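Local coordinates for protein chorismate mutase (Paraburkholderia phymatum, PDB 5TS9) that probably catalyses the rearrangement of chorismate to prephenate as a type II (AroQ-class) chorismate mutase, at residues N27-V32 / E83-L88; A14-V19 / A142-Q147; V32-W37 / D97-P102. All blocks are in the same frame, centred on the assembly; numbering follows the deposited sequence.

Contact 1 of 3, residues N27-V32 / E83-L88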
loop_
_atom_site.group_PDB
_atom_site.type_symbol
_atom_site.label_atom_id
_atom_site.label_comp_id
_atom_site.label_asym_id
_atom_site.label_seq_id
_atom_site.Cartn_x
_atom_site.Cartn_y
_atom_site.Cartn_z
ATOM N N ASN A 27 -13.400 1.700 -2.594
ATOM C CA ASN A 27 -14.183 0.649 -3.230
ATOM C C ASN A 27 -14.224 0.768 -4.750
ATOM O O ASN A 27 -14.564 -0.216 -5.412
ATOM C CB ASN A 27 -15.611 0.633 -2.667
ATOM C CG ASN A 27 -15.713 -0.144 -1.354
ATOM O OD1 ASN A 27 -15.062 -1.183 -1.171
ATOM N ND2 ASN A 27 -16.532 0.356 -0.435
ATOM N N THR A 28 -13.917 1.940 -5.328
ATOM C CA THR A 28 -13.766 1.999 -6.782
ATOM C C THR A 28 -12.625 1.110 -7.285
ATOM O O THR A 28 -12.628 0.739 -8.459
ATOM C CB THR A 28 -13.504 3.425 -7.264
ATOM O OG1 THR A 28 -12.242 3.876 -6.738
ATOM C CG2 THR A 28 -14.632 4.369 -6.833
ATOM N N ALA A 29 -11.651 0.777 -6.429
ATOM C CA ALA A 29 -10.560 -0.120 -6.833
ATOM C C ALA A 29 -11.079 -1.441 -7.406
ATOM O O ALA A 29 -10.495 -1.994 -8.351
ATOM C CB ALA A 29 -9.634 -0.393 -5.646
ATOM N N ASP A 30 -12.169 -1.973 -6.842
ATOM C CA ASP A 30 -12.718 -3.225 -7.358
ATOM C C ASP A 30 -13.104 -3.085 -8.823
ATOM O O ASP A 30 -12.806 -3.964 -9.636
ATOM C CB ASP A 30 -13.931 -3.663 -6.540
ATOM C CG ASP A 30 -13.605 -3.856 -5.078
ATOM O OD1 ASP A 30 -12.671 -3.191 -4.585
ATOM O OD2 ASP A 30 -14.283 -4.672 -4.418
ATOM N N GLN A 31 -13.747 -1.972 -9.189
ATOM C CA GLN A 31 -14.147 -1.822 -10.584
ATOM C C GLN A 31 -12.981 -1.396 -11.470
ATOM O O GLN A 31 -12.979 -1.719 -12.663
ATOM C CB GLN A 31 -15.300 -0.824 -10.706
ATOM C CG GLN A 31 -16.685 -1.409 -10.404
ATOM C CD GLN A 31 -17.245 -2.177 -11.589
ATOM O OE1 GLN A 31 -16.838 -1.957 -12.735
ATOM N NE2 GLN A 31 -18.190 -3.066 -11.327
ATOM N N VAL A 32 -12.002 -0.653 -10.945
ATOM C CA VAL A 32 -10.851 -0.338 -11.795
ATOM C C VAL A 32 -10.028 -1.604 -12.071
ATOM O O VAL A 32 -9.559 -1.826 -13.197
ATOM C CB VAL A 32 -10.011 0.784 -11.163
ATOM C CG1 VAL A 32 -8.661 0.895 -11.883
ATOM C CG2 VAL A 32 -10.798 2.143 -11.222
ATOM N N GLU A 83 -3.043 -0.717 -3.750
ATOM C CA GLU A 83 -2.924 -1.902 -2.893
ATOM C C GLU A 83 -4.037 -2.904 -3.176
ATOM O O GLU A 83 -3.800 -4.113 -3.316
ATOM C CB GLU A 83 -2.962 -1.476 -1.422
ATOM C CG GLU A 83 -2.990 -2.617 -0.433
ATOM C CD GLU A 83 -2.872 -2.153 1.024
ATOM O OE1 GLU A 83 -2.793 -3.013 1.916
ATOM O OE2 GLU A 83 -2.855 -0.932 1.283
ATOM N N VAL A 84 -5.268 -2.415 -3.249
ATOM C CA VAL A 84 -6.391 -3.295 -3.541
ATOM C C VAL A 84 -6.277 -3.836 -4.964
ATOM O O VAL A 84 -6.417 -5.038 -5.193
ATOM C CB VAL A 84 -7.722 -2.556 -3.318
ATOM C CG1 VAL A 84 -8.907 -3.405 -3.781
ATOM C CG2 VAL A 84 -7.878 -2.219 -1.834
ATOM N N GLN A 85 -5.993 -2.963 -5.932
ATOM C CA GLN A 85 -5.954 -3.399 -7.324
ATOM C C GLN A 85 -4.907 -4.492 -7.536
ATOM O O GLN A 85 -5.175 -5.497 -8.201
ATOM C CB GLN A 85 -5.668 -2.225 -8.261
ATOM C CG GLN A 85 -6.753 -1.174 -8.346
ATOM C CD GLN A 85 -6.353 -0.043 -9.273
ATOM O OE1 GLN A 85 -5.885 -0.280 -10.393
ATOM N NE2 GLN A 85 -6.542 1.199 -8.819
ATOM N N TYR A 86 -3.693 -4.293 -7.023
ATOM C CA TYR A 86 -2.652 -5.296 -7.239
ATOM C C TYR A 86 -3.051 -6.635 -6.619
ATOM O O TYR A 86 -2.793 -7.696 -7.197
ATOM C CB TYR A 86 -1.320 -4.835 -6.646
ATOM C CG TYR A 86 -0.536 -3.842 -7.470
ATOM C CD1 TYR A 86 -0.134 -4.146 -8.780
ATOM C CD2 TYR A 86 -0.154 -2.623 -6.928
ATOM C CE1 TYR A 86 0.617 -3.240 -9.527
ATOM C CE2 TYR A 86 0.581 -1.709 -7.655
ATOM C CZ TYR A 86 0.974 -2.024 -8.964
ATOM O OH TYR A 86 1.689 -1.106 -9.708
ATOM N N ALA A 87 -3.649 -6.600 -5.429
ATOM C CA ALA A 87 -4.002 -7.840 -4.734
ATOM C C ALA A 87 -5.125 -8.571 -5.454
ATOM O O ALA A 87 -5.070 -9.796 -5.630
ATOM C CB ALA A 87 -4.404 -7.546 -3.289
ATOM N N LEU A 88 -6.152 -7.834 -5.869
ATOM C CA LEU A 88 -7.263 -8.437 -6.603
ATOM C C LEU A 88 -6.778 -9.057 -7.901
ATOM O O LEU A 88 -7.143 -10.186 -8.236
ATOM C CB LEU A 88 -8.338 -7.392 -6.895
ATOM C CG LEU A 88 -9.165 -6.845 -5.733
ATOM C CD1 LEU A 88 -10.134 -5.826 -6.290
ATOM C CD2 LEU A 88 -9.947 -7.996 -5.067
#
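A29 and V84 meet where helix 16-39 packs on helix 67-95, within the all-helical fold of this type II (AroQ-class) chorismate mutase. The two segments run in broadly the same direction. Their axes approach to 8.6 Å and cross at -41°. The small side chain of A29 suits this spacing, and the A29 CA lies 5.7 Å from the CA of Q85.

Apolar contacts come first. A29 CB points toward the other helix and rests on V84, with A29 CB 3.6 Å from V84 CG1. That methyl is anti to the backbone N of V84 (chi1 173°). One turn further on, L88 CD1 lies 3.8 Å from the CA of D30. L88 also touches A33, the next turn of helix 16-39. V84 adds contacts to L26 and to A161 of helix 156-165.

The two segments are not hydrogen-bonded to each other. D30 lies at the border, while the Q85 amide is buried. The CB of D30 points away from helix 67-95, but its carboxylate comes nearer. D30 OD1 lies 3.9 Å from V84 CG1, and the D30 side chain crosses that of L88 obliquely. D30 OD1 is hydrogen-bonded to H158 NE2. Q85 CG lies 3.8 Å from A29 O. Beyond it the chain is extended (chi2 179°), which carries Q85 CD out to V32 CG1. The amide is bonded at both ends: OE1 to K36 NZ, and NE2 to N81 OD1 one turn earlier. These two bonds fix the rotation of the amide. Helix 67-95 also faces the dimer partner, since E83 packs on E83 of the second subunit.

The fixed amide gives V32 a flat surface. V32 CG1 lies over its face, 3.4 Å from Q85 OE1.

Contact 2 of 3, residues A14-V19 / A142-Q147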
loop_
_atom_site.group_PDB
_atom_site.type_symbol
_atom_site.label_atom_id
_atom_site.label_comp_id
_atom_site.label_asym_id
_atom_site.label_seq_id
_atom_site.Cartn_x
_atom_site.Cartn_y
_atom_site.Cartn_z
ATOM N N ALA A 14 -16.420 10.910 15.530
ATOM C CA ALA A 14 -16.208 12.143 14.773
ATOM C C ALA A 14 -15.487 11.897 13.450
ATOM O O ALA A 14 -15.695 12.637 12.477
ATOM C CB ALA A 14 -15.424 13.138 15.620
ATOM N N PHE A 15 -14.640 10.880 13.387
ATOM C CA PHE A 15 -13.916 10.590 12.157
ATOM C C PHE A 15 -14.691 9.672 11.220
ATOM O O PHE A 15 -14.202 9.375 10.116
ATOM C CB PHE A 15 -12.545 9.978 12.489
ATOM C CG PHE A 15 -11.569 10.968 13.072
ATOM C CD1 PHE A 15 -10.905 11.867 12.257
ATOM C CD2 PHE A 15 -11.336 11.018 14.440
ATOM C CE1 PHE A 15 -10.013 12.796 12.788
ATOM C CE2 PHE A 15 -10.451 11.943 14.979
ATOM C CZ PHE A 15 -9.786 12.827 14.160
ATOM N N VAL A 16 -15.880 9.223 11.614
ATOM C CA VAL A 16 -16.560 8.193 10.823
ATOM C C VAL A 16 -16.979 8.705 9.447
ATOM O O VAL A 16 -16.771 7.985 8.462
ATOM C CB VAL A 16 -17.761 7.607 11.575
ATOM C CG1 VAL A 16 -18.668 6.875 10.605
ATOM C CG2 VAL A 16 -17.273 6.661 12.653
ATOM N N PRO A 17 -17.591 9.894 9.310
ATOM C CA PRO A 17 -17.910 10.373 7.952
ATOM C C PRO A 17 -16.685 10.543 7.056
ATOM O O PRO A 17 -16.748 10.233 5.858
ATOM C CB PRO A 17 -18.634 11.707 8.211
ATOM C CG PRO A 17 -19.199 11.570 9.586
ATOM C CD PRO A 17 -18.155 10.788 10.342
ATOM N N LEU A 18 -15.562 11.012 7.600
ATOM C CA LEU A 18 -14.340 11.091 6.804
ATOM C C LEU A 18 -13.878 9.703 6.364
ATOM O O LEU A 18 -13.586 9.477 5.181
ATOM C CB LEU A 18 -13.244 11.802 7.606
ATOM C CG LEU A 18 -11.824 11.835 7.012
ATOM C CD1 LEU A 18 -11.854 12.405 5.621
ATOM C CD2 LEU A 18 -10.918 12.670 7.913
ATOM N N VAL A 19 -13.818 8.752 7.306
ATOM C CA VAL A 19 -13.347 7.399 6.995
ATOM C C VAL A 19 -14.307 6.716 6.037
ATOM O O VAL A 19 -13.898 5.945 5.166
ATOM C CB VAL A 19 -13.160 6.597 8.304
ATOM C CG1 VAL A 19 -12.877 5.109 8.034
ATOM C CG2 VAL A 19 -12.025 7.196 9.116
ATOM N N ALA A 142 -8.294 4.638 14.155
ATOM C CA ALA A 142 -8.313 3.171 14.075
ATOM C C ALA A 142 -9.691 2.617 14.436
ATOM O O ALA A 142 -10.177 1.679 13.792
ATOM C CB ALA A 142 -7.241 2.557 14.982
ATOM N N SER A 143 -10.342 3.194 15.452
ATOM C CA SER A 143 -11.688 2.742 15.805
ATOM C C SER A 143 -12.683 3.045 14.691
ATOM O O SER A 143 -13.524 2.202 14.362
ATOM C CB SER A 143 -12.144 3.381 17.117
ATOM O OG SER A 143 -11.437 2.832 18.205
ATOM N N ALA A 144 -12.586 4.234 14.085
ATOM C CA ALA A 144 -13.475 4.602 12.986
ATOM C C ALA A 144 -13.327 3.651 11.807
ATOM O O ALA A 144 -14.312 3.294 11.154
ATOM C CB ALA A 144 -13.183 6.037 12.544
ATOM N N VAL A 145 -12.096 3.244 11.511
ATOM C CA VAL A 145 -11.875 2.262 10.459
ATOM C C VAL A 145 -12.542 0.945 10.820
ATOM O O VAL A 145 -13.163 0.286 9.972
ATOM C CB VAL A 145 -10.372 2.089 10.234
ATOM C CG1 VAL A 145 -10.105 0.842 9.402
ATOM C CG2 VAL A 145 -9.808 3.346 9.572
ATOM N N GLY A 146 -12.431 0.548 12.082
ATOM C CA GLY A 146 -13.116 -0.651 12.534
ATOM C C GLY A 146 -14.619 -0.552 12.360
ATOM O O GLY A 146 -15.259 -1.465 11.823
ATOM N N GLN A 147 -15.203 0.567 12.792
ATOM C CA GLN A 147 -16.648 0.737 12.671
ATOM C C GLN A 147 -17.083 0.706 11.213
ATOM O O GLN A 147 -18.046 0.023 10.855
ATOM C CB GLN A 147 -17.089 2.044 13.332
ATOM C CG GLN A 147 -18.596 2.216 13.377
ATOM C CD GLN A 147 -19.021 3.467 14.118
ATOM O OE1 GLN A 147 -18.394 3.862 15.097
ATOM N NE2 GLN A 147 -20.089 4.101 13.646
#
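A144 presents its CB methyl to three side chains of segment 14-19: V19, F15 and V16. A144 CB lies 3.8 Å from V19 CG2 and 4.0 Å from F15 CB. V16 CG2 comes almost as near, 4.1 Å from A144 CB. The small alanine lets the backbones come close, with the CA atoms of V16 and A144 5.2 Å apart.

V19 uses both of its branches. CG2 goes to A144, while CG1, anti to the backbone N (chi1 171°), passes on to V145. The V19 and V145 side chains cross at about a right angle, with V19 CG1 3.9 Å from V145 CG2. V145 points its CB away from segment 14-19, yet V19 CG1 reaches both its CG2 and its CA. L162 of helix 156-165 packs on both valines.

F15 gives the contact its CB alone. Its ring leads away and packs among C137, L140 and V141 of helix 137-151, V128 and I169. At the more open border, Q147 crosses V16 at about a right angle. Q147 has two conformers; in one, its amide atoms CD, OE1 and NE2 all lie 3.9 Å from V16 CG2.

The second subunit also reaches helix 137-151, where its R94 NH1 is hydrogen-bonded to A142 O. The start of helix 16-39 thus packs through apolar side chains on helix 137-151, whose C137 forms a disulfide with C170. This is consistent with the all-helical fold of secreted AroQ-class chorismate mutases.

Contact 3 of 3, residues V32-W37 / D97-P102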
loop_
_atom_site.group_PDB
_atom_site.type_symbol
_atom_site.label_atom_id
_atom_site.label_comp_id
_atom_site.label_asym_id
_atom_site.label_seq_id
_atom_site.Cartn_x
_atom_site.Cartn_y
_atom_site.Cartn_z
ATOM N N VAL A 32 -12.002 -0.653 -10.945
ATOM C CA VAL A 32 -10.851 -0.338 -11.795
ATOM C C VAL A 32 -10.028 -1.604 -12.071
ATOM O O VAL A 32 -9.559 -1.826 -13.197
ATOM C CB VAL A 32 -10.011 0.784 -11.163
ATOM C CG1 VAL A 32 -8.661 0.895 -11.883
ATOM C CG2 VAL A 32 -10.798 2.143 -11.222
ATOM N N ALA A 33 -9.885 -2.470 -11.067
ATOM C CA ALA A 33 -9.214 -3.759 -11.259
ATOM C C ALA A 33 -9.880 -4.576 -12.364
ATOM O O ALA A 33 -9.200 -5.122 -13.234
ATOM C CB ALA A 33 -9.209 -4.549 -9.950
ATOM N N LEU A 34 -11.210 -4.674 -12.336
ATOM C CA LEU A 34 -11.939 -5.393 -13.390
ATOM C C LEU A 34 -11.606 -4.848 -14.769
ATOM O O LEU A 34 -11.359 -5.610 -15.717
ATOM C CB LEU A 34 -13.446 -5.286 -13.150
ATOM C CG LEU A 34 -14.052 -5.996 -11.943
ATOM C CD1 LEU A 34 -15.542 -5.614 -11.795
ATOM C CD2 LEU A 34 -13.864 -7.519 -12.070
ATOM N N SER A 35 -11.632 -3.522 -14.908
ATOM C CA SER A 35 -11.349 -2.916 -16.199
ATOM C C SER A 35 -9.934 -3.233 -16.653
ATOM O O SER A 35 -9.695 -3.513 -17.833
ATOM C CB SER A 35 -11.555 -1.406 -16.119
ATOM O OG SER A 35 -11.084 -0.791 -17.310
ATOM N N LYS A 36 -8.974 -3.175 -15.733
ATOM C CA LYS A 36 -7.594 -3.464 -16.095
ATOM C C LYS A 36 -7.389 -4.952 -16.356
ATOM O O LYS A 36 -6.541 -5.319 -17.169
ATOM C CB LYS A 36 -6.654 -2.952 -15.006
ATOM C CG LYS A 36 -6.569 -1.421 -15.026
ATOM C CD LYS A 36 -5.656 -0.877 -13.957
ATOM C CE LYS A 36 -5.594 0.662 -14.029
ATOM N NZ LYS A 36 -5.141 1.214 -12.685
ATOM N N TRP A 37 -8.174 -5.811 -15.706
ATOM C CA TRP A 37 -8.177 -7.229 -16.041
ATOM C C TRP A 37 -8.670 -7.454 -17.473
ATOM O O TRP A 37 -8.094 -8.258 -18.215
ATOM C CB TRP A 37 -9.046 -7.998 -15.031
ATOM C CG TRP A 37 -9.303 -9.469 -15.389
ATOM C CD1 TRP A 37 -10.316 -9.973 -16.170
ATOM C CD2 TRP A 37 -8.532 -10.597 -14.960
ATOM N NE1 TRP A 37 -10.208 -11.348 -16.255
ATOM C CE2 TRP A 37 -9.119 -11.750 -15.524
ATOM C CE3 TRP A 37 -7.390 -10.740 -14.156
ATOM C CZ2 TRP A 37 -8.613 -13.035 -15.297
ATOM C CZ3 TRP A 37 -6.894 -12.015 -13.930
ATOM C CH2 TRP A 37 -7.500 -13.146 -14.507
ATOM N N ASP A 97 -9.563 -16.492 -13.508
ATOM C CA ASP A 97 -10.704 -15.691 -13.931
ATOM C C ASP A 97 -11.013 -14.665 -12.850
ATOM O O ASP A 97 -10.680 -14.857 -11.675
ATOM C CB ASP A 97 -11.939 -16.561 -14.209
ATOM C CG ASP A 97 -12.901 -15.934 -15.218
ATOM O OD1 ASP A 97 -12.697 -14.763 -15.638
ATOM O OD2 ASP A 97 -13.867 -16.629 -15.596
ATOM N N ALA A 98 -11.643 -13.568 -13.269
ATOM C CA ALA A 98 -12.135 -12.497 -12.427
ATOM C C ALA A 98 -13.639 -12.627 -12.263
ATOM O O ALA A 98 -14.304 -13.267 -13.085
ATOM C CB ALA A 98 -11.793 -11.143 -13.049
ATOM N N PRO A 99 -14.219 -12.048 -11.204
ATOM C CA PRO A 99 -15.683 -12.097 -11.043
ATOM C C PRO A 99 -16.415 -11.573 -12.278
ATOM O O PRO A 99 -15.895 -10.752 -13.041
ATOM C CB PRO A 99 -15.940 -11.214 -9.811
ATOM C CG PRO A 99 -14.631 -10.610 -9.427
ATOM C CD PRO A 99 -13.550 -11.432 -10.040
ATOM N N ALA A 100 -17.627 -12.084 -12.488
ATOM C CA ALA A 100 -18.487 -11.655 -13.585
ATOM C C ALA A 100 -19.294 -10.384 -13.266
ATOM O O ALA A 100 -20.299 -10.122 -13.933
ATOM C CB ALA A 100 -19.448 -12.781 -13.973
ATOM N N THR A 101 -18.898 -9.619 -12.266
ATOM C CA THR A 101 -19.567 -8.363 -11.962
ATOM C C THR A 101 -19.664 -7.494 -13.219
ATOM O O THR A 101 -18.684 -7.380 -13.973
ATOM C CB THR A 101 -18.792 -7.618 -10.876
ATOM O OG1 THR A 101 -18.447 -8.530 -9.829
ATOM C CG2 THR A 101 -19.621 -6.477 -10.312
ATOM N N PRO A 102 -20.822 -6.883 -13.487
ATOM C CA PRO A 102 -20.906 -5.935 -14.608
ATOM C C PRO A 102 -19.931 -4.774 -14.439
ATOM O O PRO A 102 -19.729 -4.247 -13.341
ATOM C CB PRO A 102 -22.372 -5.469 -14.578
ATOM C CG PRO A 102 -22.961 -6.016 -13.278
ATOM C CD PRO A 102 -22.153 -7.223 -12.951
#
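W37 and A98 meet in a surface contact between helix 16-39 and the loop that links helix 67-95 to helix 106-128. The setting is the all-helical fold of an AroQ-class chorismate mutase. Segment 97-102 has no regular secondary structure and lies across two side chains, L34 and W37, that stand one turn apart on the helix. The contact is apolar and has no hydrogen bonds across it.

L34 serves the later part of the loop, and each methyl has its own partner. L34 CD1 meets T101 CB at 3.9 Å, with the two side chains at about a right angle. L34 CD2 lies 3.9 Å from P99 O and 4.1 Å from P99 CG. It also comes near A98 CB. W92 of helix 67-95 packs on L34, A98 and P99, so it completes this apolar patch.

The loop has polar support of its own. R103 NH1 is hydrogen-bonded to both P99 O and T101 O. P102 O accepts a bond from Q31 NE2, which fastens the end of the segment to helix 16-39.

W37 serves the start of the loop. Its CG is anti to the backbone N (chi1 171°), and chi2 -88° sets the ring roughly perpendicular to the CA-CB-CG plane. W37 CZ2 lies 3.6 Å from D97 CA, which approaches the ring obliquely. A bent hydrogen bond of 2.9 Å from A98 N to D97 OD1, met on its anti side, links the two loop residues at the indole. The indole also touches a crystal neighbour.

A98 CB makes a CH-pi contact with W37. It sits over one face of the indole, with A98 CB 3.5 Å from the centroid of the W37 five-membered ring and 6° off the ring normal. The methyl is therefore almost centred on the pyrrole part, with A98 CB 3.6 Å from both W37 NE1 and W37 CD1.

How the contacts relate
All three contacts use helix 16-39. Contact 2 lies at its start, contact 1 further along and contact 3 toward its end. Contacts 1 and 3 are neighbours, with centres 9 Å apart. They share V32, and their segments alternate along the chain. Two probable hydrogen bonds join them. Contact 2 is 21 Å from contact 1 and 28 Å from contact 3, centre to centre. Its two segments enclose both others in sequence. One long helix thus ties the middle and the C-terminal part of the chain together. Contacts 1 and 2 also touch the second subunit.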